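Local coordinates for UspA1 (Moraxella catarrhalis, PDB 3NTN), which is a trimeric autotransporter adhesin of the outer membrane that probably mediates attachment to fibronectin and the host receptor CEACAM1, at residues N67-G72 against N81-G86; N73-E78 against S87-K92. All coordinates share one frame; numbering follows the deposited sequence.

Overall arrangement
From the N terminus the chain winds through short parallel strands as a left-handed beta-roll, the YadA-like head, before reaching the long helix 182-217. One coil runs along 67-72, turns a corner and comes back along 73-78; the next repeats this with 81-86 and 87-92. Contact 1 joins the first halves of the two coils and contact 2 the second halves, each closing a loop with eight residues between its segments. The segments alternate along the chain, so the contacts cross rather than nest. Their centres lie about 8 Å apart, and Asn-75 ND2 reaches Gly-86 O between them. Contact 1 pairs neighbouring strands inside the long parallel sheet, contact 2 strands 75-77 and 89-91 of the short one.

Contact 1 of 2, residues N67-G72 against N81-G86; sequences NAVALG and NSVAIG
Asn-67 and Asn-81 set their carboxamides side by side, pointing the same way and only 8° from coplanar. Asn-67 ND2 donates to Asn-81 OD1 at 2.7 Å, an almost straight bond that meets the acceptor nearly end-on to its C=O. Both CG atoms stand anti to the carbonyl carbon and beside the backbone N (chi1 -41° and -63°), which turns the two amides alike. Asn-67 OD1 is bound by Asn-73 ND2 of the second subunit, so this amide is gripped at both ends. Next to the pair, a water donates to Asn-67 O (2.7 Å) and to Ser-82 O.

Beyond it the strands 69-71 and 83-85 run parallel, their axes 4.8 Å apart and in exact register. Val-69 N bonds to Ser-82 O, Leu-71 N to Ala-84 O at 3.0 Å, and Gly-86 N to Leu-71 O at 3.0 Å. Val-69, Val-83, Leu-71 and Ile-85 point to one face. Val-69 CB rests against the branches of Val-83, 4.0 Å from its CG2, while Ile-85 CG1 lies alongside Leu-71 CB at 4.1 Å. Ile-85 CG1 is swung beside its backbone N, whereas CG2 stands anti to that N and approaches Leu-71 O. This face packs on the neighbouring subunits: Val-69 meets Leu-71 of the second, Leu-71 meets Phe-55 of the third. Ala-70 and Ala-84 turn their small methyls to the other face, toward strand 75-77 of the same chain.

The chemistry thus divides by position: packed aliphatic branches contribute to the buried interface between subunits, and ahead of the strands a single amide-to-amide bond, with the tie to another subunit, occupies both ends of the Asn-67 amide and so fixes its rotation.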
ATOM      1  N   ASN B  67       0.261  22.370  -7.508  1.00 46.04           N
ATOM      2  CA  ASN B  67      -0.675  21.212  -7.387  1.00 45.41           C
ATOM      3  C   ASN B  67      -0.631  20.462  -6.047  1.00 43.39           C
ATOM      4  O   ASN B  67      -1.223  19.402  -5.906  1.00 43.57           O
ATOM      5  CB  ASN B  67      -0.568  20.230  -8.571  1.00 45.16           C
ATOM      6  CG  ASN B  67      -0.433  20.945  -9.905  1.00 48.84           C
ATOM      7  OD1 ASN B  67      -1.216  21.865 -10.231  1.00 52.19           O
ATOM      8  ND2 ASN B  67       0.563  20.537 -10.692  1.00 44.72           N
ATOM      9  N   ALA B  68       0.022  21.056  -5.057  1.00 43.62           N
ATOM     10  CA  ALA B  68       0.075  20.510  -3.695  1.00 41.91           C
ATOM     11  C   ALA B  68      -1.312  20.313  -3.139  1.00 40.46           C
ATOM     12  O   ALA B  68      -2.183  21.133  -3.335  1.00 39.71           O
ATOM     13  CB  ALA B  68       0.929  21.442  -2.749  1.00 40.54           C
ATOM     14  N   VAL B  69      -1.500  19.207  -2.423  1.00 41.63           N
ATOM     15  CA  VAL B  69      -2.728  18.940  -1.678  1.00 40.51           C
ATOM     16  C   VAL B  69      -2.250  18.700  -0.259  1.00 42.10           C
ATOM     17  O   VAL B  69      -1.382  17.833  -0.017  1.00 43.21           O
ATOM     18  CB  VAL B  69      -3.494  17.696  -2.233  1.00 40.78           C
ATOM     19  CG1 VAL B  69      -4.664  17.289  -1.304  1.00 37.96           C
ATOM     20  CG2 VAL B  69      -3.973  17.953  -3.623  1.00 39.81           C
ATOM     21  N   ALA B  70      -2.769  19.486   0.686  1.00 41.31           N
ATOM     22  CA  ALA B  70      -2.340  19.372   2.081  1.00 40.82           C
ATOM     23  C   ALA B  70      -3.623  19.452   2.917  1.00 40.96           C
ATOM     24  O   ALA B  70      -4.267  20.512   3.030  1.00 42.27           O
ATOM     25  CB  ALA B  70      -1.383  20.497   2.434  1.00 40.69           C
ATOM     26  N   LEU B  71      -4.014  18.333   3.490  1.00 40.48           N
ATOM     27  CA  LEU B  71      -5.352  18.257   4.038  1.00 40.36           C
ATOM     28  C   LEU B  71      -5.259  17.624   5.415  1.00 40.47           C
ATOM     29  O   LEU B  71      -4.865  16.473   5.523  1.00 41.47           O
ATOM     30  CB  LEU B  71      -6.226  17.456   3.058  1.00 39.90           C
ATOM     31  CG  LEU B  71      -7.669  17.020   3.325  1.00 43.14           C
ATOM     32  CD1 LEU B  71      -8.555  18.164   3.800  1.00 45.86           C
ATOM     33  CD2 LEU B  71      -8.264  16.351   2.047  1.00 43.13           C
ATOM     34  N   GLY B  72      -5.562  18.398   6.462  1.00 39.57           N
ATOM     35  CA  GLY B  72      -5.603  17.892   7.833  1.00 39.78           C
ATOM     36  C   GLY B  72      -4.925  18.879   8.757  1.00 40.53           C
ATOM     37  O   GLY B  72      -5.156  20.079   8.657  1.00 41.16           O
ATOM     38  N   ASN B  81       3.928  18.551  -7.145  1.00 53.82           N
ATOM     39  CA  ASN B  81       3.075  17.390  -7.462  1.00 52.27           C
ATOM     40  C   ASN B  81       3.044  16.382  -6.310  1.00 49.27           C
ATOM     41  O   ASN B  81       3.075  15.171  -6.501  1.00 50.02           O
ATOM     42  CB  ASN B  81       3.477  16.782  -8.831  1.00 55.28           C
ATOM     43  CG  ASN B  81       3.260  17.779 -10.002  1.00 60.07           C
ATOM     44  OD1 ASN B  81       2.265  18.495 -10.019  1.00 64.71           O
ATOM     45  ND2 ASN B  81       4.186  17.823 -10.973  1.00 65.99           N
ATOM     46  N   SER B  82       2.989  16.908  -5.099  1.00 46.34           N
ATOM     47  CA  SER B  82       2.998  16.111  -3.917  1.00 44.21           C
ATOM     48  C   SER B  82       1.704  16.300  -3.190  1.00 42.97           C
ATOM     49  O   SER B  82       1.027  17.324  -3.401  1.00 43.45           O
ATOM     50  CB  SER B  82       4.150  16.524  -3.007  1.00 43.37           C
ATOM     51  OG  SER B  82       5.334  16.057  -3.566  1.00 44.43           O
ATOM     52  N   VAL B  83       1.386  15.311  -2.350  1.00 41.26           N
ATOM     53  CA  VAL B  83       0.142  15.246  -1.558  1.00 40.52           C
ATOM     54  C   VAL B  83       0.501  14.863  -0.115  1.00 40.15           C
ATOM     55  O   VAL B  83       1.337  14.004   0.092  1.00 41.14           O
ATOM     56  CB  VAL B  83      -0.813  14.202  -2.208  1.00 40.79           C
ATOM     57  CG1 VAL B  83      -2.057  13.878  -1.320  1.00 37.86           C
ATOM     58  CG2 VAL B  83      -1.222  14.679  -3.600  1.00 41.46           C
ATOM     59  N   ALA B  84      -0.108  15.498   0.879  1.00 41.06           N
ATOM     60  CA  ALA B  84      -0.063  14.987   2.253  1.00 40.48           C
ATOM     61  C   ALA B  84      -1.445  15.107   2.873  1.00 41.75           C
ATOM     62  O   ALA B  84      -1.987  16.216   2.995  1.00 43.56           O
ATOM     63  CB  ALA B  84       0.900  15.777   3.081  1.00 40.94           C
ATOM     64  N   ILE B  85      -1.996  13.980   3.342  1.00 41.20           N
ATOM     65  CA  ILE B  85      -3.274  13.994   3.986  1.00 39.70           C
ATOM     66  C   ILE B  85      -3.065  13.303   5.297  1.00 41.46           C
ATOM     67  O   ILE B  85      -2.504  12.204   5.326  1.00 42.14           O
ATOM     68  CB  ILE B  85      -4.329  13.283   3.130  1.00 39.32           C
ATOM     69  CG1 ILE B  85      -4.487  14.019   1.780  1.00 39.28           C
ATOM     70  CG2 ILE B  85      -5.747  13.171   3.880  1.00 35.64           C
ATOM     71  CD1 ILE B  85      -5.332  13.232   0.767  1.00 43.75           C
ATOM     72  N   GLY B  86      -3.532  13.935   6.380  1.00 42.52           N
ATOM     73  CA  GLY B  86      -3.457  13.381   7.729  1.00 43.12           C
ATOM     74  C   GLY B  86      -2.877  14.460   8.626  1.00 45.71           C
ATOM     75  O   GLY B  86      -3.419  15.531   8.666  1.00 46.90           O
TER
HETATM   76  O   HOH W   1      -0.524  16.847  -6.117  1.00 39.08           O

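Contact 2 of 2, residues N73-E78 against S87-K92; sequences NKNTIE and SNNTVK
Asn-75 and Asn-89 lie side by side and share a bond from Asn-89 ND2 to Asn-75 OD1, 2.8 Å long. Both CG atoms sit beside the backbone N (chi1 near -60° in both), but the amide planes are 33° apart, and the acceptor lies 21° out of the Asn-89 amide plane. Each amide also reaches a backbone carbonyl: Asn-75 ND2 that of Gly-86, Asn-89 ND2 that of Gly-102. On the same face Ile-77 and Val-91 turn inward, CG2 of Ile-77 approaching CB of Val-91 at 4.4 Å.

Thr-76 and Thr-90 point the other way in matching conformations, OG1 beside the backbone N. A water is held by Lys-74 O and by Thr-76 OG1 (2.7 Å), with a weak bond to Thr-90 OG1. The Lys-74 chain bends past Asn-88, bringing CD to 3.2 Å from Asn-88 OD1.

Among the backbone bonds are Thr-76 N to Asn-89 O and Val-91 N to Thr-76 O (2.8 Å). Parallel strands one coil apart, Asn over Asn, Thr over Thr and Ile over Val, fit the YadA-type left-handed beta-roll; the inward Asn-75/Asn-89 bond resembles one rung of the asparagine ladders of parallel beta-helices.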
ATOM      1  N   ASN B  73      -4.043  18.390   9.624  1.00 41.94           N
ATOM      2  CA  ASN B  73      -3.295  19.240  10.527  1.00 42.35           C
ATOM      3  C   ASN B  73      -1.770  19.212  10.286  1.00 44.12           C
ATOM      4  O   ASN B  73      -1.123  18.163  10.410  1.00 43.79           O
ATOM      5  CB  ASN B  73      -3.579  18.835  11.952  1.00 44.96           C
ATOM      6  CG  ASN B  73      -3.101  19.913  12.987  1.00 48.00           C
ATOM      7  OD1 ASN B  73      -1.972  20.402  12.927  1.00 53.08           O
ATOM      8  ND2 ASN B  73      -3.983  20.288  13.900  1.00 52.95           N
ATOM      9  N   LYS B  74      -1.176  20.373   9.999  1.00 44.53           N
ATOM     10  CA  LYS B  74       0.281  20.447   9.909  1.00 47.52           C
ATOM     11  C   LYS B  74       0.853  19.559   8.779  1.00 46.52           C
ATOM     12  O   LYS B  74       1.838  18.878   8.975  1.00 47.24           O
ATOM     13  CB  LYS B  74       0.970  20.073  11.241  1.00 49.65           C
ATOM     14  CG  LYS B  74       1.543  21.228  12.080  1.00 53.88           C
ATOM     15  CD  LYS B  74       1.455  20.875  13.603  1.00 59.17           C
ATOM     16  CE  LYS B  74       1.342  22.111  14.520  1.00 63.40           C
ATOM     17  NZ  LYS B  74      -0.087  22.613  14.748  1.00 66.50           N
ATOM     18  N   ASN B  75       0.222  19.597   7.613  1.00 44.40           N
ATOM     19  CA  ASN B  75       0.830  19.073   6.394  1.00 45.04           C
ATOM     20  C   ASN B  75       1.551  20.196   5.642  1.00 45.90           C
ATOM     21  O   ASN B  75       0.906  21.155   5.222  1.00 46.72           O
ATOM     22  CB  ASN B  75      -0.209  18.424   5.540  1.00 41.95           C
ATOM     23  CG  ASN B  75      -0.895  17.282   6.259  1.00 44.81           C
ATOM     24  OD1 ASN B  75      -0.324  16.195   6.373  1.00 44.28           O
ATOM     25  ND2 ASN B  75      -2.112  17.519   6.770  1.00 39.63           N
ATOM     26  N   THR B  76       2.875  20.104   5.532  1.00 47.25           N
ATOM     27  CA  THR B  76       3.687  21.071   4.793  1.00 48.35           C
ATOM     28  C   THR B  76       4.151  20.436   3.465  1.00 48.65           C
ATOM     29  O   THR B  76       4.899  19.451   3.485  1.00 49.21           O
ATOM     30  CB  THR B  76       4.932  21.463   5.579  1.00 50.97           C
ATOM     31  OG1 THR B  76       4.581  21.924   6.915  1.00 49.53           O
ATOM     32  CG2 THR B  76       5.745  22.543   4.807  1.00 52.15           C
ATOM     33  N   ILE B  77       3.738  21.020   2.336  1.00 48.43           N
ATOM     34  CA  ILE B  77       4.210  20.562   1.039  1.00 48.09           C
ATOM     35  C   ILE B  77       4.945  21.660   0.304  1.00 50.68           C
ATOM     36  O   ILE B  77       4.366  22.676   0.012  1.00 52.24           O
ATOM     37  CB  ILE B  77       3.081  20.113   0.151  1.00 47.52           C
ATOM     38  CG1 ILE B  77       2.403  18.906   0.779  1.00 44.98           C
ATOM     39  CG2 ILE B  77       3.635  19.664  -1.144  1.00 47.57           C
ATOM     40  CD1 ILE B  77       1.089  18.742   0.268  1.00 48.82           C
ATOM     41  N   GLU B  78       6.229  21.440   0.018  1.00 51.21           N
ATOM     42  CA  GLU B  78       7.042  22.426  -0.645  1.00 54.21           C
ATOM     43  C   GLU B  78       7.695  21.775  -1.878  1.00 54.31           C
ATOM     44  O   GLU B  78       8.595  22.323  -2.443  1.00 56.74           O
ATOM     45  CB  GLU B  78       8.080  22.999   0.332  1.00 55.25           C
ATOM     46  CG  GLU B  78       7.550  24.041   1.360  1.00 58.47           C
ATOM     47  CD  GLU B  78       8.371  24.120   2.701  1.00 62.30           C
ATOM     48  OE1 GLU B  78       9.304  23.283   2.945  1.00 60.90           O
ATOM     49  OE2 GLU B  78       8.034  25.007   3.537  1.00 60.40           O
ATOM     50  N   SER B  87      -1.707  14.224   9.231  1.00 46.45           N
ATOM     51  CA  SER B  87      -1.205  15.017  10.379  1.00 49.19           C
ATOM     52  C   SER B  87       0.304  15.065  10.502  1.00 49.40           C
ATOM     53  O   SER B  87       0.949  14.042  10.376  1.00 47.66           O
ATOM     54  CB  SER B  87      -1.720  14.393  11.656  1.00 50.72           C
ATOM     55  OG  SER B  87      -2.688  15.231  12.182  1.00 55.65           O
ATOM     56  N   ASN B  88       0.878  16.246  10.767  1.00 52.11           N
ATOM     57  CA  ASN B  88       2.355  16.384  10.889  1.00 53.48           C
ATOM     58  C   ASN B  88       3.127  15.603   9.798  1.00 51.07           C
ATOM     59  O   ASN B  88       3.763  14.583  10.077  1.00 52.49           O
ATOM     60  CB  ASN B  88       2.850  15.951  12.296  1.00 55.70           C
ATOM     61  CG  ASN B  88       2.188  16.723  13.415  1.00 63.54           C
ATOM     62  OD1 ASN B  88       2.529  17.890  13.667  1.00 70.51           O
ATOM     63  ND2 ASN B  88       1.255  16.071  14.132  1.00 68.93           N
ATOM     64  N   ASN B  89       3.056  16.058   8.562  1.00 48.74           N
ATOM     65  CA  ASN B  89       3.793  15.452   7.463  1.00 47.84           C
ATOM     66  C   ASN B  89       4.503  16.627   6.748  1.00 49.01           C
ATOM     67  O   ASN B  89       4.007  17.759   6.800  1.00 50.51           O
ATOM     68  CB  ASN B  89       2.863  14.716   6.494  1.00 44.84           C
ATOM     69  CG  ASN B  89       2.015  13.622   7.182  1.00 46.07           C
ATOM     70  OD1 ASN B  89       2.549  12.725   7.842  1.00 43.56           O
ATOM     71  ND2 ASN B  89       0.693  13.680   6.987  1.00 38.90           N
ATOM     72  N   THR B  90       5.673  16.384   6.159  1.00 48.69           N
ATOM     73  CA  THR B  90       6.412  17.432   5.459  1.00 49.30           C
ATOM     74  C   THR B  90       7.014  16.842   4.190  1.00 49.17           C
ATOM     75  O   THR B  90       7.628  15.787   4.275  1.00 48.16           O
ATOM     76  CB  THR B  90       7.572  17.985   6.298  1.00 52.26           C
ATOM     77  OG1 THR B  90       7.079  18.516   7.544  1.00 54.83           O
ATOM     78  CG2 THR B  90       8.368  19.074   5.505  1.00 52.36           C
ATOM     79  N   VAL B  91       6.839  17.538   3.041  1.00 48.62           N
ATOM     80  CA  VAL B  91       7.560  17.270   1.772  1.00 47.64           C
ATOM     81  C   VAL B  91       8.332  18.535   1.450  1.00 50.71           C
ATOM     82  O   VAL B  91       7.750  19.587   1.329  1.00 52.57           O
ATOM     83  CB  VAL B  91       6.569  16.899   0.569  1.00 46.50           C
ATOM     84  CG1 VAL B  91       7.325  16.665  -0.807  1.00 42.13           C
ATOM     85  CG2 VAL B  91       5.731  15.687   0.908  1.00 41.66           C
ATOM     86  N   LYS B  92       9.648  18.440   1.318  1.00 53.18           N
ATOM     87  CA  LYS B  92      10.506  19.617   1.185  1.00 55.35           C
ATOM     88  C   LYS B  92      10.734  19.876  -0.296  1.00 56.73           C
ATOM     89  O   LYS B  92      10.477  19.013  -1.122  1.00 55.87           O
ATOM     90  CB  LYS B  92      11.861  19.387   1.882  1.00 57.91           C
ATOM     91  CG  LYS B  92      11.867  19.333   3.406  1.00 57.94           C
ATOM     92  CD  LYS B  92      13.287  19.348   3.964  0.10 59.46           C
ATOM     93  CE  LYS B  92      13.286  19.369   5.487  0.10 59.72           C
ATOM     94  NZ  LYS B  92      14.662  19.462   6.059  0.10 62.32           N
TER
HETATM   95  O   HOH W   2       4.395  20.015   8.825  1.00 30.67           O